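Long-range contacts in PCF11 (Saccharomyces cerevisiae, PDB 2BF0), which probably binds the phosphorylated C-terminal domain of RNA polymerase II through its CID, linking transcription to the processing of RNA 3' ends: residues 16-21 and 50-55; 30-35 and 69-74; 83-88 and 127-132; 97-102 and 138-143. All coordinates share one frame; numbering follows the deposited sequence.

Contact 1: residues 16-21 and 50-55; sequences DFNSIL and VDAIES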
loop_
_atom_site.group_PDB
_atom_site.type_symbol
_atom_site.label_atom_id
_atom_site.label_comp_id
_atom_site.label_asym_id
_atom_site.label_seq_id
_atom_site.Cartn_x
_atom_site.Cartn_y
_atom_site.Cartn_z
ATOM N N ASP A 16 16.671 5.784 -7.117
ATOM C CA ASP A 16 15.732 6.867 -7.348
ATOM C C ASP A 16 14.400 6.529 -6.684
ATOM O O ASP A 16 13.899 7.323 -5.881
ATOM C CB ASP A 16 15.561 7.135 -8.846
ATOM C CG ASP A 16 16.670 8.011 -9.404
ATOM O OD1 ASP A 16 17.554 8.410 -8.639
ATOM O OD2 ASP A 16 16.756 8.348 -10.597
ATOM N N PHE A 17 13.854 5.344 -6.993
ATOM C CA PHE A 17 12.582 4.907 -6.399
ATOM C C PHE A 17 12.655 5.124 -4.904
ATOM O O PHE A 17 11.725 5.658 -4.306
ATOM C CB PHE A 17 12.261 3.441 -6.706
ATOM C CG PHE A 17 10.855 3.026 -6.329
ATOM C CD1 PHE A 17 9.825 3.079 -7.259
ATOM C CD2 PHE A 17 10.568 2.554 -5.051
ATOM C CE1 PHE A 17 8.541 2.689 -6.916
ATOM C CE2 PHE A 17 9.294 2.159 -4.708
ATOM C CZ PHE A 17 8.278 2.228 -5.635
ATOM N N ASN A 18 13.776 4.737 -4.299
ATOM C CA ASN A 18 13.931 4.908 -2.858
ATOM C C ASN A 18 13.976 6.346 -2.365
ATOM O O ASN A 18 13.364 6.669 -1.356
ATOM C CB ASN A 18 15.124 4.128 -2.314
ATOM C CG ASN A 18 14.742 2.737 -1.854
ATOM O OD1 ASN A 18 13.975 2.581 -0.904
ATOM N ND2 ASN A 18 15.267 1.714 -2.535
ATOM N N SER A 19 14.678 7.223 -3.065
ATOM C CA SER A 19 14.769 8.582 -2.555
ATOM C C SER A 19 13.470 9.312 -2.796
ATOM O O SER A 19 13.032 10.082 -1.954
ATOM C CB SER A 19 15.941 9.348 -3.170
ATOM O OG SER A 19 16.981 8.457 -3.517
ATOM N N ILE A 20 12.837 9.080 -3.939
ATOM C CA ILE A 20 11.574 9.757 -4.174
ATOM C C ILE A 20 10.620 9.382 -3.046
ATOM O O ILE A 20 9.902 10.235 -2.529
ATOM C CB ILE A 20 10.996 9.435 -5.569
ATOM C CG1 ILE A 20 9.475 9.508 -5.553
ATOM C CG2 ILE A 20 11.411 8.061 -6.033
ATOM C CD1 ILE A 20 8.921 10.681 -6.313
ATOM N N LEU A 21 10.668 8.109 -2.649
ATOM C CA LEU A 21 9.835 7.543 -1.583
ATOM C C LEU A 21 10.151 8.125 -0.195
ATOM O O LEU A 21 9.324 8.077 0.719
ATOM C CB LEU A 21 9.971 6.014 -1.574
ATOM C CG LEU A 21 9.189 5.240 -0.522
ATOM C CD1 LEU A 21 7.695 5.518 -0.680
ATOM C CD2 LEU A 21 9.488 3.738 -0.607
ATOM N N VAL A 50 8.430 -3.286 -3.982
ATOM C CA VAL A 50 7.589 -3.769 -2.894
ATOM C C VAL A 50 8.416 -3.733 -1.614
ATOM O O VAL A 50 7.974 -3.229 -0.583
ATOM C CB VAL A 50 7.136 -5.207 -3.128
ATOM C CG1 VAL A 50 6.559 -5.789 -1.858
ATOM C CG2 VAL A 50 6.126 -5.288 -4.274
ATOM N N ASP A 51 9.639 -4.234 -1.688
ATOM C CA ASP A 51 10.516 -4.203 -0.530
ATOM C C ASP A 51 10.615 -2.785 -0.006
ATOM O O ASP A 51 10.566 -2.546 1.199
ATOM C CB ASP A 51 11.941 -4.648 -0.889
ATOM C CG ASP A 51 12.107 -6.158 -0.894
ATOM O OD1 ASP A 51 11.156 -6.880 -0.521
ATOM O OD2 ASP A 51 13.171 -6.704 -1.265
ATOM N N ALA A 52 10.807 -1.845 -0.917
ATOM C CA ALA A 52 11.010 -0.450 -0.534
ATOM C C ALA A 52 9.755 0.226 0.046
ATOM O O ALA A 52 9.856 0.989 1.011
ATOM C CB ALA A 52 11.553 0.358 -1.716
ATOM N N ILE A 53 8.592 -0.025 -0.552
ATOM C CA ILE A 53 7.338 0.520 -0.028
ATOM C C ILE A 53 7.044 -0.059 1.368
ATOM O O ILE A 53 6.630 0.672 2.280
ATOM C CB ILE A 53 6.152 0.186 -0.963
ATOM C CG1 ILE A 53 6.289 0.851 -2.338
ATOM C CG2 ILE A 53 4.805 0.517 -0.289
ATOM C CD1 ILE A 53 5.996 2.307 -2.363
ATOM N N GLU A 54 7.249 -1.367 1.530
ATOM C CA GLU A 54 6.967 -2.036 2.810
ATOM C C GLU A 54 7.892 -1.514 3.885
ATOM O O GLU A 54 7.463 -1.248 5.017
ATOM C CB GLU A 54 7.073 -3.558 2.703
ATOM C CG GLU A 54 6.135 -4.158 1.658
ATOM C CD GLU A 54 5.795 -5.626 1.891
ATOM O OE1 GLU A 54 6.461 -6.286 2.716
ATOM O OE2 GLU A 54 4.842 -6.127 1.243
ATOM N N SER A 55 9.158 -1.323 3.513
ATOM C CA SER A 55 10.135 -0.812 4.452
ATOM C C SER A 55 9.671 0.556 4.935
ATOM O O SER A 55 9.678 0.848 6.137
ATOM C CB SER A 55 11.508 -0.713 3.786
ATOM O OG SER A 55 12.518 -0.450 4.738
#

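Contact 2: residues 30-35 and 69-74; sequences PIITTL and FYALDS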
loop_
_atom_site.group_PDB
_atom_site.type_symbol
_atom_site.label_atom_id
_atom_site.label_comp_id
_atom_site.label_asym_id
_atom_site.label_seq_id
_atom_site.Cartn_x
_atom_site.Cartn_y
_atom_site.Cartn_z
ATOM N N PRO A 30 1.698 13.849 -7.457
ATOM C CA PRO A 30 2.847 13.727 -8.362
ATOM C C PRO A 30 3.775 12.585 -7.996
ATOM O O PRO A 30 4.126 11.773 -8.847
ATOM C CB PRO A 30 3.596 15.062 -8.174
ATOM C CG PRO A 30 2.520 16.038 -7.784
ATOM C CD PRO A 30 1.537 15.226 -6.941
ATOM N N ILE A 31 4.197 12.555 -6.740
ATOM C CA ILE A 31 5.126 11.552 -6.291
ATOM C C ILE A 31 4.478 10.188 -6.436
ATOM O O ILE A 31 5.069 9.260 -7.008
ATOM C CB ILE A 31 5.552 11.838 -4.844
ATOM C CG1 ILE A 31 6.522 13.023 -4.787
ATOM C CG2 ILE A 31 6.162 10.596 -4.186
ATOM C CD1 ILE A 31 6.785 13.543 -3.355
ATOM N N ILE A 32 3.245 10.067 -5.976
ATOM C CA ILE A 32 2.576 8.782 -6.089
ATOM C C ILE A 32 2.511 8.361 -7.546
ATOM O O ILE A 32 2.820 7.212 -7.893
ATOM C CB ILE A 32 1.190 8.822 -5.415
ATOM C CG1 ILE A 32 1.381 8.763 -3.898
ATOM C CG2 ILE A 32 0.315 7.651 -5.890
ATOM C CD1 ILE A 32 0.144 9.048 -3.112
ATOM N N THR A 33 2.119 9.291 -8.405
ATOM C CA THR A 33 2.020 8.999 -9.825
ATOM C C THR A 33 3.381 8.594 -10.340
ATOM O O THR A 33 3.490 7.666 -11.139
ATOM C CB THR A 33 1.500 10.224 -10.593
ATOM O OG1 THR A 33 0.108 10.385 -10.305
ATOM C CG2 THR A 33 1.506 9.982 -12.091
ATOM N N THR A 34 4.423 9.257 -9.849
ATOM C CA THR A 34 5.778 8.963 -10.313
ATOM C C THR A 34 6.206 7.562 -9.903
ATOM O O THR A 34 6.704 6.800 -10.726
ATOM C CB THR A 34 6.763 9.992 -9.776
ATOM O OG1 THR A 34 6.684 11.177 -10.570
ATOM C CG2 THR A 34 8.204 9.516 -9.973
ATOM N N LEU A 35 6.005 7.211 -8.640
ATOM C CA LEU A 35 6.386 5.884 -8.173
ATOM C C LEU A 35 5.657 4.803 -8.971
ATOM O O LEU A 35 6.246 3.765 -9.295
ATOM C CB LEU A 35 6.109 5.725 -6.680
ATOM C CG LEU A 35 6.941 6.581 -5.706
ATOM C CD1 LEU A 35 6.244 6.729 -4.351
ATOM C CD2 LEU A 35 8.319 6.010 -5.532
ATOM N N PHE A 69 1.081 3.874 2.039
ATOM C CA PHE A 69 0.009 2.929 1.718
ATOM C C PHE A 69 -0.736 3.405 0.464
ATOM O O PHE A 69 -1.182 2.609 -0.364
ATOM C CB PHE A 69 -0.947 2.718 2.898
ATOM C CG PHE A 69 -0.779 1.388 3.600
ATOM C CD1 PHE A 69 -0.243 1.311 4.868
ATOM C CD2 PHE A 69 -1.172 0.213 2.975
ATOM C CE1 PHE A 69 -0.101 0.088 5.517
ATOM C CE2 PHE A 69 -1.041 -1.006 3.610
ATOM C CZ PHE A 69 -0.508 -1.068 4.883
ATOM N N TYR A 70 -0.823 4.713 0.286
ATOM C CA TYR A 70 -1.437 5.245 -0.928
ATOM C C TYR A 70 -0.659 4.833 -2.157
ATOM O O TYR A 70 -1.240 4.389 -3.140
ATOM C CB TYR A 70 -1.558 6.767 -0.827
ATOM C CG TYR A 70 -2.730 7.212 0.034
ATOM C CD1 TYR A 70 -2.900 8.544 0.392
ATOM C CD2 TYR A 70 -3.673 6.291 0.483
ATOM C CE1 TYR A 70 -3.992 8.947 1.163
ATOM C CE2 TYR A 70 -4.756 6.682 1.258
ATOM C CZ TYR A 70 -4.915 8.002 1.587
ATOM O OH TYR A 70 -6.007 8.350 2.343
ATOM N N ALA A 71 0.658 4.968 -2.077
ATOM C CA ALA A 71 1.546 4.602 -3.160
ATOM C C ALA A 71 1.355 3.110 -3.432
ATOM O O ALA A 71 1.239 2.693 -4.593
ATOM C CB ALA A 71 2.994 4.908 -2.783
ATOM N N LEU A 72 1.319 2.318 -2.358
ATOM C CA LEU A 72 1.069 0.876 -2.494
ATOM C C LEU A 72 -0.277 0.636 -3.201
ATOM O O LEU A 72 -0.377 -0.192 -4.105
ATOM C CB LEU A 72 1.123 0.179 -1.121
ATOM C CG LEU A 72 0.882 -1.331 -0.932
ATOM C CD1 LEU A 72 1.238 -1.768 0.469
ATOM C CD2 LEU A 72 -0.570 -1.693 -1.205
ATOM N N ASP A 73 -1.290 1.402 -2.796
ATOM C CA ASP A 73 -2.617 1.266 -3.361
ATOM C C ASP A 73 -2.588 1.523 -4.857
ATOM O O ASP A 73 -2.994 0.669 -5.646
ATOM C CB ASP A 73 -3.590 2.238 -2.695
ATOM C CG ASP A 73 -5.024 2.027 -3.144
ATOM O OD1 ASP A 73 -5.606 2.956 -3.745
ATOM O OD2 ASP A 73 -5.651 0.966 -2.937
ATOM N N SER A 74 -2.077 2.686 -5.250
ATOM C CA SER A 74 -2.004 3.075 -6.662
ATOM C C SER A 74 -1.300 2.061 -7.598
ATOM O O SER A 74 -1.757 1.776 -8.706
ATOM C CB SER A 74 -1.285 4.419 -6.813
ATOM O OG SER A 74 -1.081 4.724 -8.181
#

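Contact 3: residues 83-88 and 127-132; sequences YTIYFS and LFEGSA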
loop_
_atom_site.group_PDB
_atom_site.type_symbol
_atom_site.label_atom_id
_atom_site.label_comp_id
_atom_site.label_asym_id
_atom_site.label_seq_id
_atom_site.Cartn_x
_atom_site.Cartn_y
_atom_site.Cartn_z
ATOM N N TYR A 83 2.460 -7.004 -8.740
ATOM C CA TYR A 83 2.505 -6.286 -7.467
ATOM C C TYR A 83 1.424 -6.713 -6.469
ATOM O O TYR A 83 1.715 -6.878 -5.274
ATOM C CB TYR A 83 2.490 -4.768 -7.689
ATOM C CG TYR A 83 3.713 -4.265 -8.401
ATOM C CD1 TYR A 83 3.709 -4.062 -9.768
ATOM C CD2 TYR A 83 4.883 -4.008 -7.701
ATOM C CE1 TYR A 83 4.832 -3.591 -10.421
ATOM C CE2 TYR A 83 6.006 -3.536 -8.341
ATOM C CZ TYR A 83 5.977 -3.336 -9.695
ATOM O OH TYR A 83 7.101 -2.860 -10.308
ATOM N N THR A 84 0.197 -6.885 -6.952
ATOM C CA THR A 84 -0.900 -7.373 -6.116
ATOM C C THR A 84 -0.475 -8.652 -5.401
ATOM O O THR A 84 -0.634 -8.773 -4.183
ATOM C CB THR A 84 -2.165 -7.660 -6.960
ATOM O OG1 THR A 84 -1.777 -8.147 -8.249
ATOM C CG2 THR A 84 -2.900 -6.369 -7.292
ATOM N N ILE A 85 0.057 -9.608 -6.154
ATOM C CA ILE A 85 0.532 -10.858 -5.568
ATOM C C ILE A 85 1.640 -10.624 -4.566
ATOM O O ILE A 85 1.603 -11.154 -3.467
ATOM C CB ILE A 85 1.031 -11.832 -6.649
ATOM C CG1 ILE A 85 -0.044 -12.033 -7.708
ATOM C CG2 ILE A 85 1.343 -13.195 -6.032
ATOM C CD1 ILE A 85 -1.276 -12.713 -7.144
ATOM N N TYR A 86 2.626 -9.814 -4.932
ATOM C CA TYR A 86 3.747 -9.581 -4.047
ATOM C C TYR A 86 3.312 -8.888 -2.752
ATOM O O TYR A 86 3.693 -9.325 -1.662
ATOM C CB TYR A 86 4.878 -8.805 -4.747
ATOM C CG TYR A 86 5.540 -9.582 -5.878
ATOM C CD1 TYR A 86 6.676 -9.109 -6.526
ATOM C CD2 TYR A 86 5.010 -10.795 -6.297
ATOM C CE1 TYR A 86 7.269 -9.837 -7.560
ATOM C CE2 TYR A 86 5.579 -11.517 -7.317
ATOM C CZ TYR A 86 6.705 -11.045 -7.948
ATOM O OH TYR A 86 7.228 -11.816 -8.964
ATOM N N PHE A 87 2.517 -7.824 -2.866
ATOM C CA PHE A 87 2.099 -7.068 -1.685
ATOM C C PHE A 87 1.186 -7.879 -0.758
ATOM O O PHE A 87 1.198 -7.663 0.451
ATOM C CB PHE A 87 1.414 -5.758 -2.076
ATOM C CG PHE A 87 2.356 -4.635 -2.380
ATOM C CD1 PHE A 87 2.288 -3.973 -3.589
ATOM C CD2 PHE A 87 3.277 -4.213 -1.450
ATOM C CE1 PHE A 87 3.131 -2.909 -3.859
ATOM C CE2 PHE A 87 4.113 -3.156 -1.719
ATOM C CZ PHE A 87 4.036 -2.507 -2.926
ATOM N N SER A 88 0.397 -8.790 -1.340
ATOM C CA SER A 88 -0.484 -9.707 -0.607
ATOM C C SER A 88 0.164 -10.379 0.584
ATOM O O SER A 88 -0.462 -10.557 1.633
ATOM C CB SER A 88 -0.928 -10.845 -1.525
ATOM O OG SER A 88 -2.080 -10.501 -2.266
ATOM N N LEU A 127 -8.881 -7.110 -5.222
ATOM C CA LEU A 127 -7.628 -6.556 -5.699
ATOM C C LEU A 127 -6.500 -7.439 -5.216
ATOM O O LEU A 127 -5.448 -7.536 -5.843
ATOM C CB LEU A 127 -7.439 -5.157 -5.122
ATOM C CG LEU A 127 -6.158 -4.460 -5.574
ATOM C CD1 LEU A 127 -6.222 -4.233 -7.078
ATOM C CD2 LEU A 127 -5.936 -3.146 -4.821
ATOM N N PHE A 128 -6.743 -8.070 -4.078
ATOM C CA PHE A 128 -5.794 -8.965 -3.458
ATOM C C PHE A 128 -6.478 -10.317 -3.306
ATOM O O PHE A 128 -7.626 -10.402 -2.858
ATOM C CB PHE A 128 -5.384 -8.418 -2.099
ATOM C CG PHE A 128 -4.603 -7.138 -2.169
ATOM C CD1 PHE A 128 -5.177 -5.929 -1.798
ATOM C CD2 PHE A 128 -3.281 -7.146 -2.590
ATOM C CE1 PHE A 128 -4.447 -4.741 -1.855
ATOM C CE2 PHE A 128 -2.548 -5.972 -2.655
ATOM C CZ PHE A 128 -3.133 -4.765 -2.294
ATOM N N GLU A 129 -5.807 -11.372 -3.740
ATOM C CA GLU A 129 -6.342 -12.706 -3.554
ATOM C C GLU A 129 -5.587 -13.347 -2.402
ATOM O O GLU A 129 -4.544 -12.843 -1.980
ATOM C CB GLU A 129 -6.247 -13.538 -4.833
ATOM C CG GLU A 129 -4.846 -13.878 -5.321
ATOM C CD GLU A 129 -4.899 -14.640 -6.638
ATOM O OE1 GLU A 129 -5.951 -15.270 -6.885
ATOM O OE2 GLU A 129 -3.915 -14.600 -7.429
ATOM N N GLY A 130 -6.106 -14.453 -1.879
ATOM C CA GLY A 130 -5.474 -15.065 -0.728
ATOM C C GLY A 130 -6.150 -14.611 0.555
ATOM O O GLY A 130 -7.257 -14.092 0.536
ATOM N N SER A 131 -5.474 -14.776 1.677
ATOM C CA SER A 131 -6.124 -14.553 2.959
ATOM C C SER A 131 -5.978 -13.116 3.474
ATOM O O SER A 131 -6.590 -12.744 4.471
ATOM C CB SER A 131 -5.513 -15.510 3.977
ATOM O OG SER A 131 -4.110 -15.267 4.061
ATOM N N ALA A 132 -5.191 -12.297 2.796
ATOM C CA ALA A 132 -4.923 -10.969 3.325
ATOM C C ALA A 132 -6.166 -10.166 3.703
ATOM O O ALA A 132 -6.238 -9.622 4.805
ATOM C CB ALA A 132 -4.047 -10.181 2.385
#

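Contact 4: residues 97-102 and 138-143; sequences RTYLLV and QFLIKA. With CA (calcium ion), chain B.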
loop_
_atom_site.group_PDB
_atom_site.type_symbol
_atom_site.label_atom_id
_atom_site.label_comp_id
_atom_site.label_asym_id
_atom_site.label_seq_id
_atom_site.Cartn_x
_atom_site.Cartn_y
_atom_site.Cartn_z
ATOM N N ARG A 97 -0.317 -3.433 12.044
ATOM C CA ARG A 97 0.610 -2.624 12.816
ATOM C C ARG A 97 0.390 -1.121 12.601
ATOM O O ARG A 97 0.475 -0.324 13.544
ATOM C CB ARG A 97 2.073 -2.960 12.480
ATOM C CG ARG A 97 3.076 -2.124 13.269
ATOM C CD ARG A 97 4.543 -2.184 12.770
ATOM N NE ARG A 97 5.439 -1.167 13.353
ATOM C CZ ARG A 97 6.747 -1.120 13.128
ATOM N NH1 ARG A 97 7.309 -2.026 12.342
ATOM N NH2 ARG A 97 7.502 -0.167 13.678
ATOM N N THR A 98 0.119 -0.745 11.357
ATOM C CA THR A 98 -0.079 0.653 11.014
ATOM C C THR A 98 -1.307 1.137 11.736
ATOM O O THR A 98 -1.272 2.167 12.413
ATOM C CB THR A 98 -0.277 0.780 9.501
ATOM O OG1 THR A 98 0.948 0.436 8.843
ATOM C CG2 THR A 98 -0.571 2.223 9.102
ATOM N N TYR A 99 -2.392 0.385 11.595
ATOM C CA TYR A 99 -3.643 0.713 12.296
ATOM C C TYR A 99 -3.430 0.942 13.790
ATOM O O TYR A 99 -3.955 1.907 14.359
ATOM C CB TYR A 99 -4.652 -0.424 12.111
ATOM C CG TYR A 99 -6.070 -0.157 12.571
ATOM C CD1 TYR A 99 -7.038 0.217 11.660
ATOM C CD2 TYR A 99 -6.469 -0.363 13.902
ATOM C CE1 TYR A 99 -8.342 0.428 12.045
ATOM C CE2 TYR A 99 -7.806 -0.163 14.291
ATOM C CZ TYR A 99 -8.724 0.235 13.348
ATOM O OH TYR A 99 -10.053 0.443 13.640
ATOM N N LEU A 100 -2.668 0.062 14.425
ATOM C CA LEU A 100 -2.454 0.175 15.869
ATOM C C LEU A 100 -1.563 1.340 16.270
ATOM O O LEU A 100 -1.502 1.697 17.454
ATOM C CB LEU A 100 -1.843 -1.102 16.427
ATOM C CG LEU A 100 -2.777 -2.312 16.318
ATOM C CD1 LEU A 100 -1.995 -3.559 16.685
ATOM C CD2 LEU A 100 -3.994 -2.136 17.224
ATOM N N LEU A 101 -0.884 1.932 15.289
ATOM C CA LEU A 101 0.089 2.967 15.588
ATOM C C LEU A 101 -0.371 4.386 15.272
ATOM O O LEU A 101 0.338 5.319 15.596
ATOM C CB LEU A 101 1.409 2.700 14.849
ATOM C CG LEU A 101 2.280 1.508 15.237
ATOM C CD1 LEU A 101 3.474 1.399 14.283
ATOM C CD2 LEU A 101 2.745 1.556 16.672
ATOM N N VAL A 102 -1.540 4.538 14.644
ATOM C CA VAL A 102 -2.007 5.852 14.206
ATOM C C VAL A 102 -3.282 6.334 14.900
ATOM O O VAL A 102 -4.025 5.521 15.460
ATOM C CB VAL A 102 -2.291 5.857 12.676
ATOM C CG1 VAL A 102 -1.056 5.492 11.880
ATOM C CG2 VAL A 102 -3.441 4.891 12.309
ATOM N N GLN A 138 -11.451 -9.504 9.681
ATOM C CA GLN A 138 -11.619 -10.120 10.990
ATOM C C GLN A 138 -10.920 -9.267 12.041
ATOM O O GLN A 138 -11.458 -9.066 13.122
ATOM C CB GLN A 138 -11.137 -11.583 10.989
ATOM C CG GLN A 138 -11.949 -12.483 10.090
ATOM C CD GLN A 138 -13.413 -12.516 10.492
ATOM O OE1 GLN A 138 -13.733 -12.392 11.669
ATOM N NE2 GLN A 138 -14.303 -12.676 9.517
ATOM N N PHE A 139 -9.745 -8.737 11.713
ATOM C CA PHE A 139 -9.067 -7.801 12.615
ATOM C C PHE A 139 -9.916 -6.558 12.877
ATOM O O PHE A 139 -10.019 -6.101 13.997
ATOM C CB PHE A 139 -7.730 -7.345 12.032
ATOM C CG PHE A 139 -7.123 -6.152 12.742
ATOM C CD1 PHE A 139 -6.573 -6.279 14.014
ATOM C CD2 PHE A 139 -7.084 -4.920 12.135
ATOM C CE1 PHE A 139 -5.981 -5.171 14.669
ATOM C CE2 PHE A 139 -6.497 -3.812 12.769
ATOM C CZ PHE A 139 -5.950 -3.932 14.037
ATOM N N LEU A 140 -10.508 -5.995 11.837
ATOM C CA LEU A 140 -11.309 -4.791 12.022
ATOM C C LEU A 140 -12.559 -5.090 12.842
ATOM O O LEU A 140 -13.028 -4.258 13.600
ATOM C CB LEU A 140 -11.675 -4.156 10.680
ATOM C CG LEU A 140 -10.512 -3.475 9.952
ATOM C CD1 LEU A 140 -10.995 -2.828 8.662
ATOM C CD2 LEU A 140 -9.829 -2.450 10.851
ATOM N N ILE A 141 -13.076 -6.298 12.703
ATOM C CA ILE A 141 -14.262 -6.686 13.442
ATOM C C ILE A 141 -13.992 -6.672 14.945
ATOM O O ILE A 141 -14.758 -6.094 15.714
ATOM C CB ILE A 141 -14.752 -8.066 12.943
ATOM C CG1 ILE A 141 -15.475 -7.882 11.612
ATOM C CG2 ILE A 141 -15.644 -8.740 13.972
ATOM C CD1 ILE A 141 -15.785 -9.169 10.888
ATOM N N LYS A 142 -12.866 -7.263 15.332
ATOM C CA LYS A 142 -12.463 -7.384 16.728
ATOM C C LYS A 142 -11.861 -6.103 17.316
ATOM O O LYS A 142 -11.770 -5.977 18.529
ATOM C CB LYS A 142 -11.400 -8.495 16.877
ATOM C CG LYS A 142 -11.905 -9.968 16.805
ATOM C CD LYS A 142 -10.716 -10.936 17.000
ATOM C CE LYS A 142 -11.117 -12.411 16.813
ATOM N NZ LYS A 142 -10.021 -13.376 17.177
ATOM N N ALA A 143 -11.426 -5.167 16.476
ATOM C CA ALA A 143 -10.658 -4.033 16.982
ATOM C C ALA A 143 -11.397 -2.707 16.959
ATOM O O ALA A 143 -11.923 -2.351 15.900
ATOM C CB ALA A 143 -9.335 -3.906 16.225
ATOM O OXT ALA A 143 -11.438 -2.025 17.999
HETATM CA CA CA B . -13.629 -2.299 14.475
#

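Contact 1: residues 16-21 and 50-55
Phe17 and Leu21 of helix 14-22 meet Ala52 and Ile53 of helix 48-59 in the buried helix-helix packing at the N-terminal end of the all-helical CID fold. The short helix axes run nearly parallel, at 21°, and come within 10.2 Å of each other. Between them the methyl of Ala52 is the central bump. The ring of Phe17 presents its edge to it, with CD2 4.1 Å from Ala52 CB. Asn18 reaches it from beside the ring, OD1 lying 3.4 Å from Ala52 CB. Leu21, whose CG is trans to the backbone N (chi1 179°), sends out two branches with different jobs. CD2 rests on the backbone of helix 48-59, 3.2 Å from Ala52 O, while CD1 meets the tip of Ile53, 4.0 Å from its CD1. That same isoleucine tip crosses the far end of the phenylalanine at about a right angle, Phe17 CZ to Ile53 CD1 being 4.0 Å. Carbon packing carries the joint, with two oxygens against methyl groups and no polar bond between the segments. Around it, Phe17 also stacks with Phe49 and packs on Leu35 and Leu38 of helix 29-41, and Ile53 continues inward to Ala71 and Leu72 of helix 65-78.

Contact 2: residues 30-35 and 69-74
Ile32 of helix 29-41 is the bump that fits the surface of helix 65-78, in one of the inclined helix-helix crossings from which the CID superhelix is built. The short axes approach to 9.2 Å and cross at -45°. The hollow is a shallow one, walled by the CB atoms of Tyr70 and Ser74 one turn apart, with the backbone of Ala71 between them. Ile32 fills it by dividing its branches. CG1 lies opposite the carbonyl carbon (chi1 -76°) and carries CD1 to one wall, 3.6 Å from Tyr70 CB, whereas the other branch, CG2, settles against the second wall, 3.7 Å from Ser74 CB. The stem passes over the floor, CG1 being 4.2 Å from Ala71 CA. One turn on from Ile32, Leu35 adds a smaller bump whose CD1 touches the Ala71 methyl, 4.0 Å from its CB. Tyr70 offers only the root of its side chain, for its ring leads away from helix 29-41 toward Lys109 and Met113 of helix 104-118. At the edge of the hollow the hydroxyl of Ser74 turns to other partners, Thr36 and Asn78. On the far side of helix 29-41, Pro30 O accepts from both Thr34 N and Thr34 OG1, the hydroxyl oxygen 3.1 Å from Pro30 O and above the carbonyl plane.

Contact 3: residues 83-88 and 127-132
Phe128 has its CG opposite the carbonyl carbon (chi1 -67°), which swings the ring out of the 127-131 loop and sets its edge against the first turn of helix 83-101; there Ser88, with chi1 -87°, turns its OG back along the helix to meet the same edge. The focus is Thr84 O. The ring edge points at it in plane, CD2 standing 3.5 Å from Thr84 O. Ser88 N and Ser88 OG both donate to this oxygen from opposite faces of its carbonyl plane, the OG bond being 3.0 Å to Thr84 O. Farther round the ring, Phe128 CE2 lies 4.0 Å from Phe87 CB. Leu127 CG covers one face of the ring toward its rim. The threonine side chain reaches the loop backbone, with CG2 3.2 Å from Leu127 O. Beside this, Ile85 CD1 runs obliquely up to the acid, 3.3 Å from Glu129 OE2, and at the start of the next helix Ala132 CB touches the end of this turn, 3.7 Å from Ser88 O. Phe128 also makes an edge-to-face pair with Trp117 of helix 104-118. Across the joint, then, oxygens mostly face carbon: the loop is held by shape and van der Waals contact, and the weakly positive ring edge probably adds a little attraction toward Thr84 O, which already accepts two hydrogen bonds.

Contact 4: residues 97-102 and 138-143
Tyr99 and Phe139 form the tight part of this contact, a T-shaped pair at the ends of helix 83-101 and helix 132-142. Phe139 comes edge-on over one face of the tyrosine ring, the planes at 83° and the centroids 5.2 Å apart. Its CE2-CZ edge leads, with CE2 over the ring toward the rim and CZ 3.6 Å from Tyr99 CD2. Both aromatics have CG trans to the backbone N (Tyr99 chi1 -170°), which turns each ring toward the other helix, across short axes 12.2 Å apart. On the same side of the ring plane, Leu140 approaches the CE1 end obliquely, its CD2 3.5 Å from Tyr99 CE1, and its side chain also packs on Tyr95 and Phe114. Toward solvent the packing thins out. Leu100 is exposed and only brushes the phenylalanine edge, CD2 to Phe139 CZ being 4.1 Å, and Ala143 CB hangs 4.5 Å from Tyr99 CE2. Here the chain ends, and a calcium ion is held by Leu140 O and Ala143 O, each 2.2 Å away. Because the fragment stops at this residue, the carboxylate belongs to the construct. The ion thus sits at the C-terminal end of helix 132-142, where a main-chain carbonyl oxygen and a terminal carboxylate oxygen would draw a cation, beside the edge-to-face aromatic joint of the CID's last helix.

In the fold
Contact 1 is the most buried and contact 4 the most exposed; contacts 2 and 3 lie between. Contacts 1 and 2 interlock, their segments alternating along the chain, and they touch directly through Ile20 against Ile31 and Ile53 against Leu72. Contacts 3 and 4 share helix 83-101, taking its opposite ends to receive the loop before the last helix and then that helix's own end. Phe87 joins contact 3 to both Val50 of contact 1 and Leu72 of contact 2. The chemistry shifts accordingly: apolar side-chain packing dominates contacts 1 and 2, carbonyl oxygens against carbon mark contact 3, and contact 4 couples aromatic packing to a metal at the surface.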